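Local coordinates for MSHA biogenesis protein MshE (Vibrio cholerae, PDB 5HTL) that binds the second messenger cyclic di-GMP through its MshEN domain and probably takes part in the biogenesis of the MSHA pilus, at residues 64-70 and 130-136; 7-13 and 57-62; 81-86 and 121-125. One frame throughout, in Å; residues are numbered along the deposited sequence.

Contact 1: 64-70 and 130-136; sequences LPVIDLS and VIAPEKQ. With C2E (9,9'-[(2R,3R,3aS,5S,7aR,9R,10R,10aS,12S,14aR)-3,5,10,12-tetrahydroxy-5,12-dioxidooctahydro-2H,7H-difuro[3,2-d:3',2'-j][1,3,7,9,2,8]tetraoxadiphosphacyclododecine-2,9-diyl]bis(2-amino-1,9-dihydro-6H-purin-6-one)), chain D.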
loop_
_atom_site.group_PDB
_atom_site.type_symbol
_atom_site.label_atom_id
_atom_site.label_comp_id
_atom_site.label_asym_id
_atom_site.label_seq_id
_atom_site.Cartn_x
_atom_site.Cartn_y
_atom_site.Cartn_z
ATOM N N LEU A 64 2.746 -0.844 3.959
ATOM C CA LEU A 64 3.661 -0.951 2.834
ATOM C C LEU A 64 5.006 -1.410 3.349
ATOM O O LEU A 64 5.269 -1.348 4.550
ATOM C CB LEU A 64 3.737 0.354 2.044
ATOM C CG LEU A 64 4.035 1.642 2.792
ATOM C CD1 LEU A 64 5.519 1.767 3.150
ATOM C CD2 LEU A 64 3.556 2.873 1.994
ATOM N N PRO A 65 5.861 -1.900 2.450
ATOM C CA PRO A 65 7.154 -2.364 2.943
ATOM C C PRO A 65 8.232 -1.289 2.962
ATOM O O PRO A 65 8.219 -0.357 2.147
ATOM C CB PRO A 65 7.547 -3.438 1.927
ATOM C CG PRO A 65 6.872 -3.051 0.691
ATOM C CD PRO A 65 5.610 -2.317 1.062
ATOM N N VAL A 66 9.183 -1.452 3.874
ATOM C CA VAL A 66 10.442 -0.726 3.841
ATOM C C VAL A 66 11.382 -1.476 2.906
ATOM O O VAL A 66 11.478 -2.707 2.978
ATOM C CB VAL A 66 11.094 -0.691 5.238
ATOM C CG1 VAL A 66 12.417 0.041 5.191
ATOM C CG2 VAL A 66 10.164 -0.059 6.254
ATOM N N ILE A 67 12.061 -0.762 2.017
ATOM C CA ILE A 67 13.098 -1.406 1.214
ATOM C C ILE A 67 14.473 -0.873 1.560
ATOM O O ILE A 67 14.617 0.258 2.038
ATOM C CB ILE A 67 12.860 -1.262 -0.318
ATOM C CG1 ILE A 67 12.847 0.205 -0.756
ATOM C CG2 ILE A 67 11.568 -1.981 -0.707
ATOM C CD1 ILE A 67 13.042 0.382 -2.251
ATOM N N ASP A 68 15.474 -1.715 1.337
ATOM C CA ASP A 68 16.858 -1.273 1.377
ATOM C C ASP A 68 17.237 -0.893 -0.044
ATOM O O ASP A 68 17.660 -1.738 -0.836
ATOM C CB ASP A 68 17.761 -2.394 1.885
ATOM C CG ASP A 68 19.215 -1.982 1.961
ATOM O OD1 ASP A 68 19.559 -0.854 1.538
ATOM O OD2 ASP A 68 20.026 -2.807 2.438
ATOM N N LEU A 69 17.096 0.384 -0.363
ATOM C CA LEU A 69 17.295 0.845 -1.722
ATOM C C LEU A 69 18.768 0.751 -2.172
ATOM O O LEU A 69 19.059 0.746 -3.362
ATOM C CB LEU A 69 16.733 2.259 -1.850
ATOM C CG LEU A 69 16.681 2.894 -3.229
ATOM C CD1 LEU A 69 15.981 1.990 -4.246
ATOM C CD2 LEU A 69 15.983 4.245 -3.123
ATOM N N SER A 70 19.683 0.628 -1.215
ATOM C CA SER A 70 21.102 0.476 -1.541
ATOM C C SER A 70 21.398 -0.897 -2.142
ATOM O O SER A 70 22.442 -1.112 -2.763
ATOM C CB SER A 70 21.967 0.679 -0.298
ATOM O OG SER A 70 21.953 -0.466 0.535
ATOM N N VAL A 130 6.460 2.042 -1.857
ATOM C CA VAL A 130 7.315 1.487 -0.822
ATOM C C VAL A 130 8.074 2.649 -0.196
ATOM O O VAL A 130 8.190 3.719 -0.790
ATOM C CB VAL A 130 8.284 0.412 -1.374
ATOM C CG1 VAL A 130 7.515 -0.708 -2.094
ATOM C CG2 VAL A 130 9.306 1.017 -2.308
ATOM N N ILE A 131 8.548 2.463 1.022
ATOM C CA ILE A 131 9.282 3.513 1.716
ATOM C C ILE A 131 10.781 3.181 1.784
ATOM O O ILE A 131 11.173 2.012 1.941
ATOM C CB ILE A 131 8.664 3.792 3.125
ATOM C CG1 ILE A 131 9.248 5.066 3.743
ATOM C CG2 ILE A 131 8.843 2.610 4.061
ATOM C CD1 ILE A 131 8.527 5.513 5.011
ATOM N N ALA A 132 11.615 4.204 1.637
ATOM C CA ALA A 132 13.053 4.043 1.814
ATOM C C ALA A 132 13.576 5.253 2.573
ATOM O O ALA A 132 12.960 6.315 2.542
ATOM C CB ALA A 132 13.736 3.920 0.454
ATOM N N PRO A 133 14.710 5.103 3.272
ATOM C CA PRO A 133 15.319 6.281 3.900
ATOM C C PRO A 133 15.689 7.358 2.885
ATOM O O PRO A 133 16.110 7.060 1.757
ATOM C CB PRO A 133 16.586 5.716 4.547
ATOM C CG PRO A 133 16.284 4.265 4.750
ATOM C CD PRO A 133 15.432 3.859 3.598
ATOM N N GLU A 134 15.522 8.616 3.284
ATOM C CA GLU A 134 15.792 9.731 2.387
ATOM C C GLU A 134 17.219 9.715 1.855
ATOM O O GLU A 134 17.440 9.989 0.676
ATOM C CB GLU A 134 15.473 11.057 3.077
ATOM C CG GLU A 134 15.422 12.249 2.152
ATOM C CD GLU A 134 14.879 13.473 2.858
ATOM O OE1 GLU A 134 13.655 13.517 3.109
ATOM O OE2 GLU A 134 15.677 14.377 3.176
ATOM N N LYS A 135 18.178 9.355 2.707
ATOM C CA LYS A 135 19.579 9.301 2.280
ATOM C C LYS A 135 19.736 8.314 1.134
ATOM O O LYS A 135 20.430 8.589 0.156
ATOM C CB LYS A 135 20.492 8.900 3.440
ATOM C CG LYS A 135 21.983 8.972 3.101
ATOM C CD LYS A 135 22.856 8.475 4.251
ATOM C CE LYS A 135 24.340 8.739 3.995
ATOM N NZ LYS A 135 25.208 8.205 5.091
ATOM N N GLN A 136 19.060 7.173 1.233
ATOM C CA GLN A 136 19.128 6.177 0.168
ATOM C C GLN A 136 18.479 6.625 -1.131
ATOM O O GLN A 136 18.968 6.292 -2.214
ATOM C CB GLN A 136 18.516 4.865 0.625
ATOM C CG GLN A 136 19.344 4.166 1.680
ATOM C CD GLN A 136 18.863 2.764 1.912
ATOM O OE1 GLN A 136 17.751 2.417 1.517
ATOM N NE2 GLN A 136 19.690 1.943 2.552
HETATM P P1 C2E D . 3.034 -5.643 1.859
HETATM O O2P C2E D . 3.739 -6.979 1.685
HETATM O O1P C2E D . 3.154 -4.648 0.725
HETATM O "O5'" C2E D . 1.500 -5.952 2.037
HETATM C "C5'" C2E D . 0.532 -4.968 2.325
HETATM C "C4'" C2E D . -0.761 -5.504 2.756
HETATM O "O4'" C2E D . -1.406 -6.177 1.714
HETATM C "C3'" C2E D . -0.621 -6.520 3.862
HETATM O "O3'" C2E D . -0.799 -5.885 5.119
HETATM C "C2'" C2E D . -1.582 -7.495 3.562
HETATM O "O2'" C2E D . -2.849 -7.199 4.196
HETATM C "C1'" C2E D . -1.732 -7.506 2.079
HETATM N N9 C2E D . -0.784 -8.377 1.428
HETATM C C8 C2E D . 0.428 -8.887 1.700
HETATM N N7 C2E D . 0.793 -9.572 0.610
HETATM C C5 C2E D . -0.159 -9.464 -0.358
HETATM C C6 C2E D . -0.238 -9.973 -1.661
HETATM O O6 C2E D . 0.751 -10.705 -2.240
HETATM N N1 C2E D . -1.331 -9.688 -2.381
HETATM C C2 C2E D . -2.310 -8.936 -1.858
HETATM N N2 C2E D . -3.439 -8.691 -2.681
HETATM N N3 C2E D . -2.289 -8.424 -0.617
HETATM C C4 C2E D . -1.216 -8.672 0.171
HETATM P P11 C2E D . -0.025 -6.378 6.423
HETATM O O21 C2E D . -0.602 -5.686 7.648
HETATM O O11 C2E D . -0.147 -7.860 6.458
HETATM O O5A C2E D . 1.509 -6.078 6.243
HETATM C C5A C2E D . 2.034 -4.780 6.017
HETATM C C4A C2E D . 3.397 -4.767 5.565
HETATM O O4A C2E D . 4.235 -5.325 6.619
HETATM C C3A C2E D . 3.629 -5.637 4.386
HETATM O O3A C2E D . 3.560 -4.914 3.180
HETATM C C2A C2E D . 4.942 -6.250 4.623
HETATM O O2A C2E D . 5.961 -5.454 4.153
HETATM C C1A C2E D . 5.032 -6.367 6.106
HETATM N N91 C2E D . 4.592 -7.617 6.734
HETATM C C81 C2E D . 3.532 -8.384 6.430
HETATM N N71 C2E D . 3.481 -9.418 7.279
HETATM C C51 C2E D . 4.525 -9.310 8.142
HETATM C C61 C2E D . 4.993 -10.050 9.232
HETATM O O61 C2E D . 4.358 -11.205 9.655
HETATM N N11 C2E D . 6.087 -9.631 9.872
HETATM C C21 C2E D . 6.723 -8.516 9.502
HETATM N N21 C2E D . 7.871 -8.133 10.221
HETATM N N31 C2E D . 6.315 -7.770 8.473
HETATM C C41 C2E D . 5.218 -8.156 7.791
#
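Gln136 and Asp68 lay their flat ends almost parallel, the amide and carboxylate planes 15° apart, although the two side chains cross at about a right angle. The amide works with both its ends: Gln136 NE2 gives a hydrogen bond to Asp68 OD1 from above the carboxylate plane (3.0 Å), and Gln136 OE1 accepts from Leu69 N at 2.8 Å, the donor standing above the carbonyl plane. Neither bond is straight, yet together they fix the rotation of the amide, a task suited to glutamine, donor and acceptor in one. Asp68 OD1 also takes the hydroxyl of Ser70 on its syn side, from the opposite face to NE2.

Nearer the ligand the contact turns apolar. Leu64 CD1 meets Ile131 CG2 at 3.5 Å, the two side chains crossing at about a right angle; Val66 CG2 rests on the same methyl. On the other side of the backbones, Val130 (chi1 -56°) holds CG1 opposite its carbonyl carbon, against Pro65 CG, and CG2 between backbone N and carbonyl carbon, against Ile67 CD1. Ile131 N binds Pro65 O at 3.1 Å and Ile67 N binds Ile131 O at 2.9 Å, so Val66 and Ile131 form a single beta bridge. Pro65 CB reaches O2A of cyclic di-GMP at 3.4 Å; this nucleotide is bound mainly by the second subunit. The arrangement fastens an extended linker to the MshEN sheet, next to a ligand site at the dimer interface.

Contact 2: 7-13 and 57-62; sequences RKRLGDL and FLAQQL. With C2E (9,9'-[(2R,3R,3aS,5S,7aR,9R,10R,10aS,12S,14aR)-3,5,10,12-tetrahydroxy-5,12-dioxidooctahydro-2H,7H-difuro[3,2-d:3',2'-j][1,3,7,9,2,8]tetraoxadiphosphacyclododecine-2,9-diyl]bis(2-amino-1,9-dihydro-6H-purin-6-one)), chain C.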
loop_
_atom_site.group_PDB
_atom_site.type_symbol
_atom_site.label_atom_id
_atom_site.label_comp_id
_atom_site.label_asym_id
_atom_site.label_seq_id
_atom_site.Cartn_x
_atom_site.Cartn_y
_atom_site.Cartn_z
ATOM N N ARG A 7 -6.195 5.060 8.235
ATOM C CA ARG A 7 -5.096 4.408 8.916
ATOM C C ARG A 7 -5.324 4.537 10.414
ATOM O O ARG A 7 -6.132 5.363 10.854
ATOM C CB ARG A 7 -3.814 5.139 8.547
ATOM C CG ARG A 7 -3.851 6.584 9.006
ATOM C CD ARG A 7 -2.812 7.437 8.319
ATOM N NE ARG A 7 -3.200 7.686 6.937
ATOM C CZ ARG A 7 -2.604 8.561 6.140
ATOM N NH1 ARG A 7 -1.585 9.282 6.593
ATOM N NH2 ARG A 7 -3.038 8.724 4.895
ATOM N N LYS A 8 -4.621 3.727 11.193
ATOM C CA LYS A 8 -4.592 3.932 12.629
ATOM C C LYS A 8 -3.670 5.124 12.854
ATOM O O LYS A 8 -2.598 5.189 12.260
ATOM C CB LYS A 8 -4.040 2.696 13.325
ATOM C CG LYS A 8 -3.973 2.828 14.826
ATOM C CD LYS A 8 -3.295 1.630 15.443
ATOM C CE LYS A 8 -3.313 1.757 16.941
ATOM N NZ LYS A 8 -4.714 1.784 17.453
ATOM N N ARG A 9 -4.058 6.082 13.688
ATOM C CA ARG A 9 -3.191 7.248 13.834
ATOM C C ARG A 9 -1.873 6.889 14.515
ATOM O O ARG A 9 -1.796 5.945 15.314
ATOM C CB ARG A 9 -3.902 8.437 14.483
ATOM C CG ARG A 9 -4.382 8.198 15.871
ATOM C CD ARG A 9 -5.245 9.358 16.331
ATOM N NE ARG A 9 -5.608 9.186 17.723
ATOM C CZ ARG A 9 -6.348 10.046 18.411
ATOM N NH1 ARG A 9 -6.809 11.145 17.828
ATOM N NH2 ARG A 9 -6.624 9.800 19.676
ATOM N N LEU A 10 -0.832 7.636 14.176
ATOM C CA LEU A 10 0.531 7.235 14.487
ATOM C C LEU A 10 0.827 7.178 15.977
ATOM O O LEU A 10 1.474 6.241 16.427
ATOM C CB LEU A 10 1.537 8.140 13.764
ATOM C CG LEU A 10 2.998 7.731 13.923
ATOM C CD1 LEU A 10 3.239 6.372 13.290
ATOM C CD2 LEU A 10 3.897 8.792 13.314
ATOM N N GLY A 11 0.347 8.159 16.743
ATOM C CA GLY A 11 0.567 8.165 18.182
ATOM C C GLY A 11 0.058 6.896 18.847
ATOM O O GLY A 11 0.810 6.214 19.550
ATOM N N ASP A 12 -1.212 6.572 18.619
ATOM C CA ASP A 12 -1.806 5.371 19.194
ATOM C C ASP A 12 -1.069 4.116 18.770
ATOM O O ASP A 12 -0.888 3.208 19.575
ATOM C CB ASP A 12 -3.284 5.268 18.811
ATOM C CG ASP A 12 -4.121 6.378 19.419
ATOM O OD1 ASP A 12 -3.791 6.835 20.535
ATOM O OD2 ASP A 12 -5.107 6.790 18.775
ATOM N N LEU A 13 -0.629 4.067 17.518
ATOM C CA LEU A 13 0.131 2.920 17.036
ATOM C C LEU A 13 1.427 2.759 17.836
ATOM O O LEU A 13 1.772 1.662 18.285
ATOM C CB LEU A 13 0.428 3.094 15.538
ATOM C CG LEU A 13 1.161 1.987 14.779
ATOM C CD1 LEU A 13 0.854 2.107 13.302
ATOM C CD2 LEU A 13 2.652 2.085 14.963
ATOM N N PHE A 57 7.525 2.217 11.516
ATOM C CA PHE A 57 6.132 2.323 11.938
ATOM C C PHE A 57 5.235 3.109 10.993
ATOM O O PHE A 57 4.035 2.837 10.927
ATOM C CB PHE A 57 6.030 2.754 13.405
ATOM C CG PHE A 57 6.493 1.687 14.339
ATOM C CD1 PHE A 57 5.670 0.621 14.627
ATOM C CD2 PHE A 57 7.770 1.700 14.853
ATOM C CE1 PHE A 57 6.092 -0.391 15.464
ATOM C CE2 PHE A 57 8.205 0.680 15.680
ATOM C CZ PHE A 57 7.363 -0.361 15.980
ATOM N N LEU A 58 5.806 4.046 10.237
ATOM C CA LEU A 58 5.072 4.639 9.117
ATOM C C LEU A 58 4.743 3.542 8.107
ATOM O O LEU A 58 3.625 3.464 7.602
ATOM C CB LEU A 58 5.899 5.735 8.447
ATOM C CG LEU A 58 5.909 7.091 9.145
ATOM C CD1 LEU A 58 6.870 8.051 8.449
ATOM C CD2 LEU A 58 4.505 7.676 9.200
ATOM N N ALA A 59 5.710 2.671 7.836
ATOM C CA ALA A 59 5.478 1.547 6.936
ATOM C C ALA A 59 4.343 0.657 7.441
ATOM O O ALA A 59 3.459 0.266 6.679
ATOM C CB ALA A 59 6.747 0.745 6.731
ATOM N N GLN A 60 4.352 0.334 8.727
ATOM C CA GLN A 60 3.266 -0.461 9.289
ATOM C C GLN A 60 1.921 0.274 9.187
ATOM O O GLN A 60 0.916 -0.299 8.764
ATOM C CB GLN A 60 3.575 -0.821 10.744
ATOM C CG GLN A 60 2.487 -1.630 11.416
ATOM C CD GLN A 60 2.914 -2.174 12.766
ATOM O OE1 GLN A 60 4.091 -2.130 13.121
ATOM N NE2 GLN A 60 1.957 -2.700 13.523
ATOM N N GLN A 61 1.912 1.544 9.575
ATOM C CA GLN A 61 0.699 2.359 9.499
ATOM C C GLN A 61 0.075 2.392 8.108
ATOM O O GLN A 61 -1.150 2.287 7.950
ATOM C CB GLN A 61 1.006 3.788 9.936
ATOM C CG GLN A 61 -0.232 4.669 9.942
ATOM C CD GLN A 61 0.072 6.136 10.124
ATOM O OE1 GLN A 61 0.962 6.686 9.468
ATOM N NE2 GLN A 61 -0.676 6.788 11.013
ATOM N N LEU A 62 0.920 2.571 7.093
ATOM C CA LEU A 62 0.469 2.715 5.717
ATOM C C LEU A 62 0.359 1.396 4.952
ATOM O O LEU A 62 0.016 1.394 3.766
ATOM C CB LEU A 62 1.403 3.673 4.984
ATOM C CG LEU A 62 1.521 5.055 5.635
ATOM C CD1 LEU A 62 2.543 5.908 4.873
ATOM C CD2 LEU A 62 0.138 5.726 5.700
HETATM P P1 C2E C . -2.159 10.276 11.334
HETATM O O2P C2E C . -1.268 9.315 12.082
HETATM O O1P C2E C . -3.493 9.663 10.963
HETATM O "O5'" C2E C . -2.359 11.556 12.238
HETATM C "C5'" C2E C . -2.998 12.741 11.853
HETATM C "C4'" C2E C . -2.821 13.854 12.779
HETATM O "O4'" C2E C . -3.375 13.558 14.025
HETATM C "C3'" C2E C . -1.368 14.142 13.039
HETATM O "O3'" C2E C . -0.912 15.148 12.167
HETATM C "C2'" C2E C . -1.315 14.473 14.393
HETATM O "O2'" C2E C . -1.400 15.904 14.563
HETATM C "C1'" C2E C . -2.459 13.797 15.053
HETATM N N9 C2E C . -2.075 12.529 15.594
HETATM C C8 C2E C . -1.344 11.478 15.232
HETATM N N7 C2E C . -1.444 10.589 16.228
HETATM C C5 C2E C . -2.247 11.099 17.209
HETATM C C6 C2E C . -2.670 10.572 18.435
HETATM O O6 C2E C . -2.265 9.349 18.834
HETATM N N1 C2E C . -3.472 11.303 19.217
HETATM C C2 C2E C . -3.873 12.513 18.816
HETATM N N2 C2E C . -4.730 13.244 19.697
HETATM N N3 C2E C . -3.498 13.065 17.641
HETATM C C4 C2E C . -2.680 12.383 16.808
HETATM P P11 C2E C . 0.560 15.106 11.560
HETATM O O21 C2E C . 0.857 16.402 10.824
HETATM O O11 C2E C . 1.517 14.984 12.710
HETATM O O5A C2E C . 0.784 13.836 10.680
HETATM C C5A C2E C . 0.044 13.609 9.491
HETATM C C4A C2E C . 0.092 12.270 8.965
HETATM O O4A C2E C . 1.444 11.971 8.473
HETATM C C3A C2E C . -0.164 11.233 9.989
HETATM O O3A C2E C . -1.488 10.737 9.977
HETATM C C2A C2E C . 0.802 10.151 9.717
HETATM O O2A C2E C . 0.336 9.199 8.846
HETATM C C1A C2E C . 1.971 10.816 9.083
HETATM N N91 C2E C . 3.057 11.275 9.939
HETATM C C81 C2E C . 3.015 11.659 11.230
HETATM N N71 C2E C . 4.240 12.048 11.623
HETATM C C51 C2E C . 5.080 11.921 10.568
HETATM C C61 C2E C . 6.439 12.163 10.339
HETATM O O61 C2E C . 7.273 12.658 11.327
HETATM N N11 C2E C . 6.955 11.914 9.137
HETATM C C21 C2E C . 6.198 11.444 8.150
HETATM N N21 C2E C . 6.842 11.210 6.920
HETATM N N31 C2E C . 4.891 11.202 8.309
HETATM C C41 C2E C . 4.322 11.438 9.510
HETATM O O HOH W 1 -2.918 1.713 10.069
#
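Gln61 supplies the direct hydrogen bond between the two segments: its NE2 points an N-H at Lys8 O, 2.8 Å away and in the amide plane, with an N-H...O angle of 170°. Extended from a CG anti to the backbone N (chi1 -177°), the amide lies against Lys8 O and also grips cyclic di-GMP, Gln61 NE2 giving to phosphate oxygen O2P and Gln61 OE1 accepting from ribose hydroxyl O2A at 2.7 Å. A water joins Lys8 N to Gln61 O.

The backbone N-H groups of Leu10 and Gly11 bind O2P and N7, and Gly11, lacking a side chain, lets guanine O6 come close. Among the charged groups, Arg7 NH1 meets O2A at 3.0 Å, while Leu62 CD2 covers one face of its guanidinium. Arg9 lies over the guanine, its CZ 3.2 Å from N1, steadied by a salt bridge from NE to Asp12 OD2.

Apolar contacts complete the joint: Leu13 CD2 presses on Phe57 CD1 at 3.4 Å, and Leu10 CD2 approaches Leu58 CD2. This joint of helices 10-16 and 51-62 forms one wall of the pocket; Gln32, Arg38, Leu39, Gly40 and Asp108 also bind the nucleotide. Helix 112-121 of the second subunit adjoins it, its Glu116 salt-bridging Arg7 and its Leu112 packing on Arg7 and Leu62.

Contact 3: 81-86 and 121-125; sequences LLPEVH and QLPDY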
loop_
_atom_site.group_PDB
_atom_site.type_symbol
_atom_site.label_atom_id
_atom_site.label_comp_id
_atom_site.label_asym_id
_atom_site.label_seq_id
_atom_site.Cartn_x
_atom_site.Cartn_y
_atom_site.Cartn_z
ATOM N N LEU A 81 11.252 7.398 -16.406
ATOM C CA LEU A 81 9.847 7.730 -16.611
ATOM C C LEU A 81 9.427 8.958 -15.798
ATOM O O LEU A 81 8.518 9.698 -16.183
ATOM C CB LEU A 81 8.964 6.525 -16.294
ATOM C CG LEU A 81 9.302 5.327 -17.184
ATOM C CD1 LEU A 81 8.536 4.076 -16.790
ATOM C CD2 LEU A 81 9.078 5.648 -18.661
ATOM N N LEU A 82 10.092 9.162 -14.666
ATOM C CA LEU A 82 9.924 10.388 -13.900
ATOM C C LEU A 82 11.175 11.228 -14.107
ATOM O O LEU A 82 12.276 10.798 -13.772
ATOM C CB LEU A 82 9.760 10.044 -12.421
ATOM C CG LEU A 82 9.477 11.169 -11.429
ATOM C CD1 LEU A 82 8.157 11.818 -11.757
ATOM C CD2 LEU A 82 9.455 10.618 -10.012
ATOM N N PRO A 83 11.029 12.430 -14.691
ATOM C CA PRO A 83 12.229 13.242 -14.906
ATOM C C PRO A 83 12.930 13.568 -13.587
ATOM O O PRO A 83 12.260 13.694 -12.550
ATOM C CB PRO A 83 11.677 14.517 -15.554
ATOM C CG PRO A 83 10.377 14.090 -16.177
ATOM C CD PRO A 83 9.819 13.063 -15.238
ATOM N N GLU A 84 14.252 13.702 -13.643
ATOM C CA GLU A 84 15.063 13.913 -12.456
ATOM C C GLU A 84 14.594 15.087 -11.603
ATOM O O GLU A 84 14.569 14.990 -10.378
ATOM C CB GLU A 84 16.532 14.098 -12.826
ATOM C CG GLU A 84 17.444 14.168 -11.608
ATOM C CD GLU A 84 18.891 14.383 -11.971
ATOM O OE1 GLU A 84 19.230 14.266 -13.172
ATOM O OE2 GLU A 84 19.688 14.687 -11.058
ATOM N N VAL A 85 14.229 16.205 -12.229
ATOM C CA VAL A 85 13.817 17.356 -11.434
ATOM C C VAL A 85 12.579 17.056 -10.588
ATOM O O VAL A 85 12.460 17.528 -9.456
ATOM C CB VAL A 85 13.591 18.629 -12.293
ATOM C CG1 VAL A 85 14.901 19.120 -12.896
ATOM C CG2 VAL A 85 12.559 18.386 -13.376
ATOM N N HIS A 86 11.675 16.246 -11.120
ATOM C CA HIS A 86 10.475 15.883 -10.375
ATOM C C HIS A 86 10.742 14.814 -9.326
ATOM O O HIS A 86 10.217 14.879 -8.218
ATOM C CB HIS A 86 9.367 15.472 -11.332
ATOM C CG HIS A 86 8.939 16.591 -12.227
ATOM N ND1 HIS A 86 8.339 17.727 -11.742
ATOM C CD2 HIS A 86 9.081 16.768 -13.562
ATOM C CE1 HIS A 86 8.103 18.557 -12.749
ATOM N NE2 HIS A 86 8.541 17.999 -13.860
ATOM N N GLN A 121 1.945 13.894 -12.709
ATOM C CA GLN A 121 3.199 13.826 -13.452
ATOM C C GLN A 121 3.382 12.492 -14.182
ATOM O O GLN A 121 4.050 12.429 -15.213
ATOM C CB GLN A 121 4.379 14.066 -12.507
ATOM C CG GLN A 121 5.748 14.082 -13.175
ATOM C CD GLN A 121 5.921 15.219 -14.173
ATOM O OE1 GLN A 121 5.444 16.332 -13.954
ATOM N NE2 GLN A 121 6.605 14.937 -15.276
ATOM N N LEU A 122 2.785 11.431 -13.651
ATOM C CA LEU A 122 2.874 10.109 -14.272
ATOM C C LEU A 122 1.477 9.586 -14.574
ATOM O O LEU A 122 1.102 8.516 -14.100
ATOM C CB LEU A 122 3.592 9.131 -13.334
ATOM C CG LEU A 122 5.072 9.391 -13.071
ATOM C CD1 LEU A 122 5.531 8.656 -11.807
ATOM C CD2 LEU A 122 5.915 8.981 -14.258
ATOM N N PRO A 123 0.690 10.338 -15.368
ATOM C CA PRO A 123 -0.694 9.912 -15.586
ATOM C C PRO A 123 -0.763 8.607 -16.393
ATOM O O PRO A 123 0.195 8.248 -17.082
ATOM C CB PRO A 123 -1.291 11.083 -16.386
ATOM C CG PRO A 123 -0.148 11.653 -17.108
ATOM C CD PRO A 123 1.024 11.525 -16.175
ATOM N N ASP A 124 -1.881 7.900 -16.291
ATOM C CA ASP A 124 -2.032 6.575 -16.917
ATOM C C ASP A 124 -0.988 5.527 -16.510
ATOM O O ASP A 124 -0.810 4.522 -17.198
ATOM C CB ASP A 124 -2.070 6.660 -18.440
ATOM C CG ASP A 124 -2.625 7.965 -18.938
ATOM O OD1 ASP A 124 -3.557 8.511 -18.308
ATOM O OD2 ASP A 124 -2.110 8.451 -19.966
ATOM N N TYR A 125 -0.278 5.780 -15.421
ATOM C CA TYR A 125 0.366 4.706 -14.689
ATOM C C TYR A 125 -0.279 4.710 -13.321
ATOM O O TYR A 125 -0.563 5.781 -12.781
ATOM C CB TYR A 125 1.865 4.950 -14.540
ATOM C CG TYR A 125 2.699 4.617 -15.753
ATOM C CD1 TYR A 125 2.927 3.294 -16.122
ATOM C CD2 TYR A 125 3.295 5.620 -16.507
ATOM C CE1 TYR A 125 3.708 2.984 -17.228
ATOM C CE2 TYR A 125 4.078 5.319 -17.614
ATOM C CZ TYR A 125 4.280 4.002 -17.969
ATOM O OH TYR A 125 5.059 3.710 -19.068
HETATM O O HOH W 2 6.663 12.066 -16.206
#
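Gln121 and His86 form an amide-on-imidazole stack in the MshEN domain, where the first turn of helix 84-90 meets the C-terminal end of helix 112-121 and the turn after it. The ring and amide planes lie 20° apart, with Gln121 OE1 3.5 Å above the His86 ring plane, over its centre. A bend at chi2 (64°) folds the glutamine chain so that its amide can lie flat there, while Gln121 CG meets Leu82 CD1 at 3.6 Å. Glutamine suits this place because it offers a flat group for stacking and polar atoms for water: one water shared by the two segments donates to Gln121 O at 2.8 Å and to Leu81 O, and accepts from Gln121 NE2.

Leu122, the first residue beyond the helix, turns inward. The Leu122 and Leu82 side chains cross at about a right angle, CD1 against CD1, and Leu122 CD2 lies 3.3 Å from Leu81 O. Leu102 and Ile104 of strand 101-106 continue this apolar layer, where branched leucine tips pack between the turn and the sheet. From Leu122 a type II beta turn carries the chain through Pro123 and Asp124, proline fitting the first inner position. It brings back Tyr125, whose ring is met obliquely by Leu81, with Leu81 CD1 4.4 Å from Tyr125 CZ.

In the fold
From the N terminus, contact 2 closes first: the chain leaves residues 7-13, runs through a part of helices and loops without strands, and returns with helix 51-62, building much of the larger cyclic di-GMP pocket. Contact 1 opens directly afterwards, so the two are in series, and they touch where Ala59 packs on Val66 and Ile131. The loop of contact 1 holds strands 92-98 and 101-106 and closes at the end of strand 126-131. Contact 3 begins and ends within that span, joining the approach to helix 84-90 with the exit from helix 112-121, about 19 Å from contact 1 between centres. Contacts 2 and 3 lie on opposite sides of the chain's centre; contact 1 connects the helical part to the sheet.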